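Local coordinates for protein Ara h 8 allergen isoform (Arachis hypogaea, PDB 6V8M) that belongs to the Bet v 1-like PR-10 allergens, binds 8-anilino-1-naphthalene sulfonate in several pockets, and probably serves in plant defence, at residues Ser12-Pro16 against Ala17-Lys21. Numbering follows the deposited sequence.
Sequences SPVPP and AKLFK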
# COMPACT_ATOMS: atom_id res chain seq x y z
N SER A 12 6.83 -12.22 -8.06
CA SER A 12 7.56 -11.20 -8.84
C SER A 12 8.87 -11.81 -9.28
O SER A 12 9.45 -12.61 -8.55
CB SER A 12 7.79 -9.94 -8.01
OG SER A 12 8.67 -9.06 -8.71
N PRO A 13 9.40 -11.45 -10.46
CA PRO A 13 10.75 -11.86 -10.83
C PRO A 13 11.84 -11.06 -10.11
O PRO A 13 12.98 -11.46 -10.20
CB PRO A 13 10.77 -11.62 -12.35
CG PRO A 13 9.85 -10.45 -12.50
CD PRO A 13 8.71 -10.74 -11.55
N VAL A 14 11.47 -9.98 -9.41
CA VAL A 14 12.45 -9.19 -8.64
C VAL A 14 12.70 -9.88 -7.30
O VAL A 14 11.74 -10.19 -6.60
CB VAL A 14 11.98 -7.75 -8.43
CG1 VAL A 14 13.04 -6.95 -7.71
CG2 VAL A 14 11.53 -7.09 -9.73
N PRO A 15 13.98 -10.13 -6.93
CA PRO A 15 14.32 -10.74 -5.63
C PRO A 15 13.95 -9.81 -4.48
O PRO A 15 13.83 -8.60 -4.66
CB PRO A 15 15.83 -10.97 -5.71
CG PRO A 15 16.31 -9.96 -6.73
CD PRO A 15 15.18 -9.85 -7.73
N PRO A 16 13.68 -10.35 -3.28
CA PRO A 16 12.99 -9.59 -2.25
C PRO A 16 13.77 -8.41 -1.66
O PRO A 16 13.12 -7.41 -1.41
CB PRO A 16 12.65 -10.66 -1.19
CG PRO A 16 13.67 -11.75 -1.41
CD PRO A 16 13.84 -11.78 -2.91
N ALA A 17 15.09 -8.48 -1.48
CA ALA A 17 15.82 -7.34 -0.87
C ALA A 17 15.64 -6.13 -1.80
O ALA A 17 15.30 -5.02 -1.33
CB ALA A 17 17.27 -7.66 -0.64
N LYS A 18 15.81 -6.35 -3.10
CA LYS A 18 15.67 -5.29 -4.12
C LYS A 18 14.22 -4.79 -4.18
O LYS A 18 14.00 -3.55 -4.22
CB LYS A 18 16.14 -5.87 -5.46
CG LYS A 18 16.31 -4.88 -6.60
CD LYS A 18 17.25 -5.42 -7.67
CE LYS A 18 17.78 -4.35 -8.60
NZ LYS A 18 19.22 -4.55 -8.90
N LEU A 19 13.26 -5.71 -4.20
CA LEU A 19 11.82 -5.36 -4.30
C LEU A 19 11.36 -4.63 -3.03
O LEU A 19 10.67 -3.62 -3.16
CB LEU A 19 11.01 -6.63 -4.55
CG LEU A 19 9.53 -6.41 -4.87
CD1 LEU A 19 9.38 -5.45 -6.06
CD2 LEU A 19 8.88 -7.77 -5.16
N PHE A 20 11.82 -5.04 -1.85
CA PHE A 20 11.48 -4.38 -0.56
C PHE A 20 12.06 -2.97 -0.52
O PHE A 20 11.39 -2.01 -0.06
CB PHE A 20 11.95 -5.21 0.61
CG PHE A 20 11.46 -4.72 1.94
CD1 PHE A 20 10.17 -5.00 2.36
CD2 PHE A 20 12.25 -3.90 2.72
CE1 PHE A 20 9.70 -4.53 3.57
CE2 PHE A 20 11.78 -3.43 3.94
CZ PHE A 20 10.52 -3.75 4.36
N LYS A 21 13.30 -2.83 -0.97
CA LYS A 21 13.98 -1.51 -0.96
C LYS A 21 13.15 -0.52 -1.80
O LYS A 21 12.95 0.62 -1.37
CB LYS A 21 15.40 -1.62 -1.50
CG LYS A 21 16.18 -0.31 -1.46
CD LYS A 21 17.66 -0.48 -1.64
CE LYS A 21 18.39 0.85 -1.59
NZ LYS A 21 18.60 1.40 -2.95
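Leu19 holds the tight side of this turn, reaching back from the first turn of helix 16-25 to Val14 and Ser12 in the loop that leads into it. With CG anti to its backbone N (chi1 -172°), its chain runs toward the end of strand 3-12, and CD2 of Leu19 settles 3.7 Å from CB of Ser12. Nearer the backbone, CB of Leu19 packs 3.8 Å from CG1 of Val14, the closest approach between these two side chains, which cross at about a right angle. CG1 of Val14 also lies 4.0 Å from CB of Lys18. Ser12 closes an ST turn: its OG accepts the backbone N of Val14 at 3.0 Å, nearly straight at 160°, and is gripped a second time by Glu147 of the long C-terminal helix. Here the chain passes from the first strand of the Bet v 1 fold into the first of two short helices, with Pro15 as the N-cap. The carbonyl O of Pro15 takes the N-H of Leu19 at 3.0 Å, and one residue on, O of Pro16 receives N of Phe20 at 2.7 Å, the donor tilted 21° from the carbonyl plane. Pro16, which has no N-H to offer, starts the helix, and its ring packs on Leu104 and Ala106 of strand 95-107. Val14 is covered from elsewhere by Val150 and Leu151. The solvent side is much looser: the Pro15 ring comes no closer than 4.3 Å, from its CG to CB of Lys18, Ala17 is exposed, and beyond CG the lysine chain leads away from the loop.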